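Local coordinates for CaaX farnesyltransferase beta subunit Ram1 (Aspergillus fumigatus, PDB 4L9P), which probably catalyses, as the peptide-binding beta subunit paired with an alpha subunit, zinc-dependent transfer of a farnesyl group to a cysteine near the C-terminus of target proteins, at residues L345-S357 and K362-W376. Numbering follows the deposited sequence.
Sequences LSARQYAPEGGFS and KLVDGCYSHWVGNCW. With ZN (zinc ion), chain J; FII ([(3,7,11-trimethyl-dodeca-2,6,10-trienyloxycarbamoyl)-methyl]-phosphonic acid), chain Q.
Phe-356, Val-372, Leu-345 and Trp-376 form a buried apolar contact in the alpha-alpha toroid, where the end of helix 338-346 and the loop after it pack on the chain around helix 368-371 and the start of helix 375-384; the connecting chain contributes to the zinc and isoprenoid sites. With CG1 anti to the backbone N (chi1 171°), Val-372 lays that methyl over one face of the Phe-356 ring, 3.7 Å from CG1 to the ring centroid. Leu-345 comes at Trp-376 from the opposite direction, its CD2 centred above the six-membered ring. At the indole edge a water takes the NE1 hydrogen and donates to Leu-345 O.

Nearer the metal, Asp-365 N donates to Phe-356 O (3.0 Å), tying the zinc ligand's backbone to the core. Tyr-350 OH gives its proton to Lys-362 O at 2.7 Å. Lys-362 NZ and Tyr-368 OH each hydrogen-bond the phosphonate of the farnesyl diphosphate analogue, and Trp-371 lays an indole face along its isoprenoid chain. Asp-365 binds zinc unevenly, through OD2 at 2.0 Å and OD1 at 2.6 Å; Cys-367, His-433 and the bound peptide complete the site. OD1 also caps the turn into helix 368-371, accepting from Cys-367 N above the carboxylate plane.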
ATOM      1  N   LEU B 345      -1.015   2.264  12.912  1.00  3.65           N
ATOM      2  CA  LEU B 345       0.309   1.928  12.352  1.00  3.86           C
ATOM      3  C   LEU B 345       1.096   1.080  13.348  1.00  4.44           C
ATOM      4  O   LEU B 345       1.665   0.037  12.965  1.00  4.88           O
ATOM      5  CB  LEU B 345       1.046   3.223  12.032  1.00  6.16           C
ATOM      6  CG  LEU B 345       2.202   3.063  11.088  1.00  8.71           C
ATOM      7  CD1 LEU B 345       1.683   2.678   9.647  1.00  7.92           C
ATOM      8  CD2 LEU B 345       2.966   4.399  10.979  1.00 10.11           C
ATOM      9  N   SER B 346       1.055   1.460  14.636  1.00  4.58           N
ATOM     10  CA  SER B 346       1.729   0.654  15.647  1.00  4.95           C
ATOM     11  C   SER B 346       1.174  -0.773  15.696  1.00  4.07           C
ATOM     12  O   SER B 346       1.953  -1.760  15.797  1.00  4.56           O
ATOM     13  CB  SER B 346       1.546   1.404  16.974  1.00  5.70           C
ATOM     14  OG  SER B 346       1.944   0.577  18.077  1.00  5.85           O
ATOM     15  N   ALA B 347      -0.149  -0.902  15.546  1.00  3.91           N
ATOM     16  CA  ALA B 347      -0.777  -2.215  15.635  1.00  3.72           C
ATOM     17  C   ALA B 347      -0.475  -3.123  14.427  1.00  4.27           C
ATOM     18  O   ALA B 347      -0.865  -4.287  14.440  1.00  5.23           O
ATOM     19  CB  ALA B 347      -2.332  -2.036  15.726  1.00  5.65           C
ATOM     20  N   ARG B 348       0.183  -2.602  13.400  1.00  3.58           N
ATOM     21  CA  ARG B 348       0.566  -3.494  12.296  1.00  3.92           C
ATOM     22  C   ARG B 348       1.596  -4.539  12.697  1.00  3.97           C
ATOM     23  O   ARG B 348       1.720  -5.576  12.029  1.00  4.46           O
ATOM     24  CB  ARG B 348       1.187  -2.680  11.123  1.00  4.67           C
ATOM     25  CG  ARG B 348       0.293  -1.517  10.591  1.00  5.17           C
ATOM     26  CD  ARG B 348      -0.748  -1.946   9.476  1.00  5.92           C
ATOM     27  NE  ARG B 348      -1.425  -3.195   9.815  1.00  6.24           N
ATOM     28  CZ  ARG B 348      -2.366  -3.315  10.747  1.00  6.89           C
ATOM     29  NH1 ARG B 348      -2.866  -4.531  11.031  1.00  8.54           N
ATOM     30  NH2 ARG B 348      -2.773  -2.227  11.412  1.00  6.67           N
ATOM     31  N   GLN B 349       2.359  -4.280  13.774  1.00  3.85           N
ATOM     32  CA  GLN B 349       3.469  -5.181  14.093  1.00  3.38           C
ATOM     33  C   GLN B 349       2.995  -6.238  15.098  1.00  4.21           C
ATOM     34  O   GLN B 349       2.309  -5.886  16.083  1.00  5.78           O
ATOM     35  CB  GLN B 349       4.596  -4.336  14.734  1.00  3.62           C
ATOM     36  CG  GLN B 349       5.911  -5.103  14.753  1.00  4.19           C
ATOM     37  CD  GLN B 349       7.078  -4.237  15.097  1.00  4.87           C
ATOM     38  OE1 GLN B 349       6.907  -3.147  15.689  1.00  5.97           O
ATOM     39  NE2 GLN B 349       8.275  -4.721  14.764  1.00  4.66           N
ATOM     40  N   TYR B 350       3.386  -7.490  14.851  1.00  4.49           N
ATOM     41  CA  TYR B 350       2.972  -8.631  15.726  1.00  4.58           C
ATOM     42  C   TYR B 350       4.185  -9.228  16.453  1.00  6.30           C
ATOM     43  O   TYR B 350       5.305  -9.139  15.962  1.00  7.69           O
ATOM     44  CB  TYR B 350       2.379  -9.761  14.852  1.00  4.58           C
ATOM     45  CG  TYR B 350       1.104  -9.405  14.092  1.00  4.51           C
ATOM     46  CD1 TYR B 350       0.404  -8.214  14.287  1.00  4.36           C
ATOM     47  CD2 TYR B 350       0.612 -10.353  13.241  1.00  4.65           C
ATOM     48  CE1 TYR B 350      -0.810  -7.971  13.546  1.00  4.83           C
ATOM     49  CE2 TYR B 350      -0.576 -10.109  12.495  1.00  4.55           C
ATOM     50  CZ  TYR B 350      -1.227  -8.925  12.659  1.00  5.06           C
ATOM     51  OH  TYR B 350      -2.404  -8.636  11.966  1.00  6.76           O
ATOM     52  N   ALA B 351       3.908  -9.876  17.568  1.00  6.31           N
ATOM     53  CA  ALA B 351       4.913 -10.769  18.220  1.00  6.92           C
ATOM     54  C   ALA B 351       4.226 -12.102  18.346  1.00  7.16           C
ATOM     55  O   ALA B 351       3.031 -12.132  18.596  1.00  7.51           O
ATOM     56  CB  ALA B 351       5.314 -10.235  19.602  1.00  7.21           C
ATOM     57  N   PRO B 352       4.946 -13.226  18.154  1.00  6.20           N
ATOM     58  CA  PRO B 352       6.412 -13.271  18.093  1.00  6.53           C
ATOM     59  C   PRO B 352       7.004 -13.013  16.709  1.00  6.27           C
ATOM     60  O   PRO B 352       8.226 -12.887  16.590  1.00  6.65           O
ATOM     61  CB  PRO B 352       6.736 -14.758  18.526  1.00  7.57           C
ATOM     62  CG  PRO B 352       5.490 -15.490  18.008  1.00  7.01           C
ATOM     63  CD  PRO B 352       4.332 -14.555  18.330  1.00  7.86           C
ATOM     64  N   GLU B 353       6.197 -12.961  15.623  1.00  6.15           N
ATOM     65  CA  GLU B 353       6.814 -12.868  14.298  1.00  6.07           C
ATOM     66  C   GLU B 353       7.750 -11.680  14.151  1.00  6.33           C
ATOM     67  O   GLU B 353       8.810 -11.825  13.525  1.00  7.21           O
ATOM     68  CB  GLU B 353       5.705 -12.698  13.205  1.00  6.33           C
ATOM     69  CG  GLU B 353       4.673 -13.818  13.167  1.00  7.02           C
ATOM     70  CD  GLU B 353       3.411 -13.465  13.943  1.00  7.06           C
ATOM     71  OE1 GLU B 353       3.474 -13.258  15.174  1.00  7.89           O
ATOM     72  OE2 GLU B 353       2.336 -13.410  13.309  1.00  7.41           O
ATOM     73  N   GLY B 354       7.362 -10.510  14.668  1.00  6.07           N
ATOM     74  CA  GLY B 354       8.166  -9.295  14.615  1.00  5.33           C
ATOM     75  C   GLY B 354       7.905  -8.444  13.387  1.00  4.57           C
ATOM     76  O   GLY B 354       8.279  -7.273  13.427  1.00  5.22           O
ATOM     77  N   GLY B 355       7.365  -9.018  12.302  1.00  4.79           N
ATOM     78  CA  GLY B 355       7.072  -8.222  11.117  1.00  4.47           C
ATOM     79  C   GLY B 355       5.734  -7.507  11.157  1.00  3.57           C
ATOM     80  O   GLY B 355       5.048  -7.451  12.195  1.00  4.10           O
ATOM     81  N   PHE B 356       5.433  -6.898  10.011  1.00  3.91           N
ATOM     82  CA  PHE B 356       4.199  -6.108   9.910  1.00  4.19           C
ATOM     83  C   PHE B 356       3.211  -6.809   9.025  1.00  3.34           C
ATOM     84  O   PHE B 356       3.524  -7.367   7.962  1.00  3.96           O
ATOM     85  CB  PHE B 356       4.464  -4.738   9.234  1.00  4.52           C
ATOM     86  CG  PHE B 356       5.516  -3.898   9.924  1.00  4.38           C
ATOM     87  CD1 PHE B 356       5.374  -3.501  11.249  1.00  5.56           C
ATOM     88  CD2 PHE B 356       6.588  -3.449   9.197  1.00  4.24           C
ATOM     89  CE1 PHE B 356       6.336  -2.674  11.854  1.00  6.01           C
ATOM     90  CE2 PHE B 356       7.522  -2.563   9.776  1.00  5.17           C
ATOM     91  CZ  PHE B 356       7.414  -2.190  11.098  1.00  6.34           C
ATOM     92  N   SER B 357       1.946  -6.712   9.416  1.00  3.33           N
ATOM     93  CA  SER B 357       0.793  -7.051   8.552  1.00  3.70           C
ATOM     94  C   SER B 357       0.311  -5.788   7.822  1.00  3.00           C
ATOM     95  O   SER B 357       0.629  -4.660   8.175  1.00  4.37           O
ATOM     96  CB  SER B 357      -0.395  -7.517   9.448  1.00  5.50           C
ATOM     97  OG  SER B 357      -0.830  -6.485  10.327  1.00  6.09           O
ATOM     98  N   LYS B 362      -5.064  -9.616   9.449  1.00  4.22           N
ATOM     99  CA  LYS B 362      -4.411 -10.416   8.412  1.00  3.72           C
ATOM    100  C   LYS B 362      -2.966 -10.710   8.832  1.00  3.57           C
ATOM    101  O   LYS B 362      -2.629 -10.486  10.018  1.00  5.41           O
ATOM    102  CB  LYS B 362      -4.537  -9.753   7.024  1.00  3.55           C
ATOM    103  CG  LYS B 362      -6.027  -9.686   6.579  1.00  4.40           C
ATOM    104  CD  LYS B 362      -6.177  -9.732   5.101  1.00  4.89           C
ATOM    105  CE  LYS B 362      -6.016 -11.160   4.616  1.00  5.98           C
ATOM    106  NZ  LYS B 362      -5.838 -11.270   3.134  1.00  6.55           N
ATOM    107  N   LEU B 363      -2.163 -11.249   7.938  1.00  3.40           N
ATOM    108  CA  LEU B 363      -0.896 -11.866   8.388  1.00  2.77           C
ATOM    109  C   LEU B 363       0.283 -10.954   8.099  1.00  3.70           C
ATOM    110  O   LEU B 363       0.290 -10.145   7.166  1.00  4.17           O
ATOM    111  CB  LEU B 363      -0.682 -13.160   7.600  1.00  3.82           C
ATOM    112  CG  LEU B 363      -1.786 -14.225   7.742  1.00  4.89           C
ATOM    113  CD1 LEU B 363      -1.475 -15.420   6.842  1.00  6.62           C
ATOM    114  CD2 LEU B 363      -1.927 -14.661   9.192  1.00  5.30           C
ATOM    115  N   VAL B 364       1.344 -11.203   8.858  1.00  3.46           N
ATOM    116  CA  VAL B 364       2.616 -10.530   8.517  1.00  3.56           C
ATOM    117  C   VAL B 364       3.123 -10.887   7.119  1.00  4.18           C
ATOM    118  O   VAL B 364       2.813 -11.954   6.574  1.00  3.93           O
ATOM    119  CB  VAL B 364       3.709 -10.830   9.565  1.00  5.05           C
ATOM    120  CG1 VAL B 364       3.291 -10.276  10.938  1.00  6.17           C
ATOM    121  CG2 VAL B 364       4.074 -12.320   9.593  1.00  5.83           C
ATOM    122  N   ASP B 365       3.932  -9.996   6.536  1.00  3.57           N
ATOM    123  CA  ASP B 365       4.534 -10.241   5.228  1.00  3.02           C
ATOM    124  C   ASP B 365       5.732  -9.313   5.098  1.00  2.55           C
ATOM    125  O   ASP B 365       5.660  -8.115   5.417  1.00  4.14           O
ATOM    126  CB  ASP B 365       3.429  -9.917   4.146  1.00  4.18           C
ATOM    127  CG  ASP B 365       3.908  -9.943   2.757  1.00  3.47           C
ATOM    128  OD1 ASP B 365       5.124  -9.956   2.444  1.00  3.19           O
ATOM    129  OD2 ASP B 365       3.055  -9.980   1.853  1.00  4.79           O
ATOM    130  N   GLY B 366       6.844  -9.917   4.711  1.00  2.48           N
ATOM    131  CA  GLY B 366       8.090  -9.156   4.591  1.00  4.13           C
ATOM    132  C   GLY B 366       7.998  -7.947   3.673  1.00  3.50           C
ATOM    133  O   GLY B 366       8.806  -7.009   3.849  1.00  4.41           O
ATOM    134  N   CYS B 367       7.078  -7.890   2.681  1.00  3.35           N
ATOM    135  CA  CYS B 367       7.109  -6.667   1.852  1.00  2.60           C
ATOM    136  C   CYS B 367       6.597  -5.426   2.619  1.00  3.27           C
ATOM    137  O   CYS B 367       6.956  -4.289   2.261  1.00  3.52           O
ATOM    138  CB  CYS B 367       6.351  -6.841   0.498  1.00  3.38           C
ATOM    139  SG  CYS B 367       4.493  -7.101   0.720  1.00  4.27           S
ATOM    140  N   TYR B 368       5.825  -5.665   3.675  1.00  2.59           N
ATOM    141  CA  TYR B 368       5.372  -4.532   4.492  1.00  3.02           C
ATOM    142  C   TYR B 368       6.545  -3.952   5.299  1.00  3.25           C
ATOM    143  O   TYR B 368       6.380  -2.908   5.912  1.00  3.15           O
ATOM    144  CB  TYR B 368       4.170  -4.899   5.405  1.00  2.94           C
ATOM    145  CG  TYR B 368       2.967  -5.345   4.553  1.00  3.15           C
ATOM    146  CD1 TYR B 368       2.590  -4.580   3.447  1.00  5.08           C
ATOM    147  CD2 TYR B 368       2.333  -6.533   4.820  1.00  3.50           C
ATOM    148  CE1 TYR B 368       1.507  -5.003   2.591  1.00  4.38           C
ATOM    149  CE2 TYR B 368       1.264  -6.974   4.017  1.00  3.24           C
ATOM    150  CZ  TYR B 368       0.913  -6.204   2.901  1.00  3.34           C
ATOM    151  OH  TYR B 368      -0.141  -6.601   2.105  1.00  4.35           O
ATOM    152  N   SER B 369       7.687  -4.657   5.327  1.00  3.42           N
ATOM    153  CA  SER B 369       8.854  -4.033   5.947  1.00  3.61           C
ATOM    154  C   SER B 369       9.138  -2.687   5.285  1.00  3.34           C
ATOM    155  O   SER B 369       9.566  -1.728   5.978  1.00  4.72           O
ATOM    156  CB  SER B 369      10.076  -4.941   5.755  1.00  4.03           C
ATOM    157  OG  SER B 369       9.767  -6.234   6.227  1.00  4.39           O
ATOM    158  N   HIS B 370       8.851  -2.547   3.974  1.00  3.25           N
ATOM    159  CA  HIS B 370       8.831  -1.258   3.334  1.00  3.85           C
ATOM    160  C   HIS B 370       7.519  -0.526   3.493  1.00  3.31           C
ATOM    161  O   HIS B 370       7.471   0.601   4.043  1.00  4.19           O
ATOM    162  CB  HIS B 370       9.146  -1.364   1.864  1.00  4.37           C
ATOM    163  CG  HIS B 370       8.819  -0.100   1.144  1.00  4.29           C
ATOM    164  ND1 HIS B 370       9.455   1.101   1.440  1.00  5.38           N
ATOM    165  CD2 HIS B 370       7.869   0.184   0.197  1.00  4.60           C
ATOM    166  CE1 HIS B 370       8.900   2.068   0.704  1.00  6.38           C
ATOM    167  NE2 HIS B 370       7.936   1.543  -0.055  1.00  6.76           N
ATOM    168  N   TRP B 371       6.390  -1.137   3.094  1.00  3.14           N
ATOM    169  CA  TRP B 371       5.171  -0.281   2.998  1.00  3.55           C
ATOM    170  C   TRP B 371       4.780   0.263   4.365  1.00  4.43           C
ATOM    171  O   TRP B 371       4.389   1.431   4.462  1.00  6.12           O
ATOM    172  CB  TRP B 371       3.988  -1.072   2.401  1.00  3.57           C
ATOM    173  CG  TRP B 371       4.290  -1.626   1.019  1.00  3.42           C
ATOM    174  CD1 TRP B 371       4.409  -2.948   0.661  1.00  4.06           C
ATOM    175  CD2 TRP B 371       4.561  -0.870  -0.158  1.00  3.47           C
ATOM    176  NE1 TRP B 371       4.741  -3.065  -0.666  1.00  4.60           N
ATOM    177  CE2 TRP B 371       4.846  -1.806  -1.207  1.00  4.09           C
ATOM    178  CE3 TRP B 371       4.568   0.488  -0.442  1.00  4.37           C
ATOM    179  CZ2 TRP B 371       5.197  -1.397  -2.504  1.00  5.79           C
ATOM    180  CZ3 TRP B 371       4.921   0.895  -1.718  1.00  6.10           C
ATOM    181  CH2 TRP B 371       5.204  -0.056  -2.745  1.00  6.06           C
ATOM    182  N   VAL B 372       4.813  -0.582   5.418  1.00  3.09           N
ATOM    183  CA  VAL B 372       4.546  -0.091   6.762  1.00  3.66           C
ATOM    184  C   VAL B 372       5.827   0.533   7.346  1.00  3.83           C
ATOM    185  O   VAL B 372       5.761   1.619   7.926  1.00  4.97           O
ATOM    186  CB  VAL B 372       4.004  -1.230   7.654  1.00  3.80           C
ATOM    187  CG1 VAL B 372       3.924  -0.802   9.101  1.00  4.81           C
ATOM    188  CG2 VAL B 372       2.610  -1.667   7.138  1.00  4.78           C
ATOM    189  N   GLY B 373       6.988  -0.134   7.195  1.00  4.11           N
ATOM    190  CA  GLY B 373       8.218   0.343   7.863  1.00  4.55           C
ATOM    191  C   GLY B 373       8.539   1.783   7.474  1.00  4.27           C
ATOM    192  O   GLY B 373       8.892   2.608   8.327  1.00  6.18           O
ATOM    193  N   ASN B 374       8.407   2.121   6.188  1.00  4.62           N
ATOM    194  CA  ASN B 374       8.757   3.459   5.740  1.00  4.69           C
ATOM    195  C   ASN B 374       7.664   4.475   5.967  1.00  4.42           C
ATOM    196  O   ASN B 374       7.897   5.690   5.739  1.00  7.21           O
ATOM    197  CB  ASN B 374       9.253   3.454   4.288  1.00  6.13           C
ATOM    198  CG  ASN B 374      10.764   3.209   4.229  1.00  8.60           C
ATOM    199  OD1 ASN B 374      11.520   3.804   5.056  1.00 10.53           O
ATOM    200  ND2 ASN B 374      11.232   2.433   3.255  1.00 10.48           N
ATOM    201  N   CYS B 375       6.491   4.047   6.489  1.00  3.71           N
ATOM    202  CA  CYS B 375       5.587   5.065   7.045  1.00  4.13           C
ATOM    203  C   CYS B 375       6.197   5.692   8.295  1.00  4.64           C
ATOM    204  O   CYS B 375       5.897   6.864   8.625  1.00  6.03           O
ATOM    205  CB  CYS B 375       4.235   4.503   7.472  1.00  5.05           C
ATOM    206  SG  CYS B 375       3.184   4.064   6.039  1.00  5.90           S
ATOM    207  N   TRP B 376       7.038   4.942   9.020  1.00  4.87           N
ATOM    208  CA  TRP B 376       7.511   5.446  10.314  1.00  4.68           C
ATOM    209  C   TRP B 376       8.378   6.720  10.247  1.00  4.80           C
ATOM    210  O   TRP B 376       8.135   7.658  11.019  1.00  5.71           O
ATOM    211  CB  TRP B 376       8.203   4.336  11.137  1.00  5.02           C
ATOM    212  CG  TRP B 376       7.139   3.420  11.721  1.00  5.82           C
ATOM    213  CD1 TRP B 376       6.876   2.071  11.392  1.00  6.70           C
ATOM    214  CD2 TRP B 376       6.152   3.779  12.720  1.00  6.37           C
ATOM    215  NE1 TRP B 376       5.810   1.601  12.159  1.00  6.92           N
ATOM    216  CE2 TRP B 376       5.347   2.610  12.966  1.00  6.72           C
ATOM    217  CE3 TRP B 376       5.867   4.964  13.419  1.00  7.74           C
ATOM    218  CZ2 TRP B 376       4.303   2.599  13.887  1.00  8.05           C
ATOM    219  CZ3 TRP B 376       4.769   4.967  14.324  1.00  9.13           C
ATOM    220  CH2 TRP B 376       4.026   3.782  14.550  1.00  9.72           C
TER
HETATM  221 ZN    ZN J 601       4.037  -9.354   0.195  1.00  5.22          ZN
HETATM  222  C1  FII Q 608       3.577   2.147  -5.386  1.00 11.11           C
HETATM  223  C2  FII Q 608       2.643   0.966  -5.365  1.00 10.84           C
HETATM  224  C6  FII Q 608       2.219   0.468  -6.682  1.00 12.73           C
HETATM  225  C10 FII Q 608       1.937   0.668  -4.106  1.00 10.00           C
HETATM  226  C11 FII Q 608       0.892  -0.438  -3.958  1.00  9.72           C
HETATM  227  C12 FII Q 608       1.604  -1.660  -3.307  1.00  8.89           C
HETATM  228  C15 FII Q 608       0.721  -2.714  -2.645  1.00 10.93           C
HETATM  229  C18 FII Q 608       1.367  -3.931  -1.996  1.00 11.22           C
HETATM  230  C22 FII Q 608      -0.714  -2.708  -3.069  1.00 14.30           C
HETATM  231  C23 FII Q 608      -1.644  -3.484  -2.150  1.00 17.67           C
HETATM  232  C24 FII Q 608      -2.989  -3.662  -2.746  1.00 15.94           C
HETATM  233  C27 FII Q 608      -3.724  -4.773  -2.067  1.00 12.41           C
HETATM  234  C30 FII Q 608      -4.555  -4.353  -0.867  1.00 12.96           C
HETATM  235  C34 FII Q 608      -4.098  -5.900  -2.953  1.00 12.41           C
HETATM  236  C35 FII Q 608      -5.076  -6.978  -2.532  1.00 13.03           C
HETATM  237  O36 FII Q 608      -4.429  -8.231  -2.412  1.00 11.83           O
HETATM  238  N42 FII Q 608      -3.353  -8.268  -1.567  1.00 10.47           N
HETATM  239  C43 FII Q 608      -3.671  -8.826  -0.320  1.00  7.89           C
HETATM  240  O44 FII Q 608      -4.801  -9.203   0.025  1.00  8.17           O
HETATM  241  C45 FII Q 608      -2.462  -8.951   0.597  1.00  5.97           C
HETATM  242  P46 FII Q 608      -2.861  -8.746   2.410  1.00  4.74           P
HETATM  243  O49 FII Q 608      -3.717  -7.539   2.504  1.00  5.05           O
HETATM  244  O50 FII Q 608      -3.478 -10.021   2.895  1.00  7.34           O
HETATM  245  O51 FII Q 608      -1.459  -8.525   3.015  1.00  5.07           O
HETATM  246  O   HOH W   1       4.371  -0.723  13.169  1.00  9.73           O
HETATM  247  O   HOH W   2       0.911 -13.182  10.927  1.00  5.69           O
HETATM  248  O   HOH W   3       7.134  -7.095   7.681  1.00  4.97           O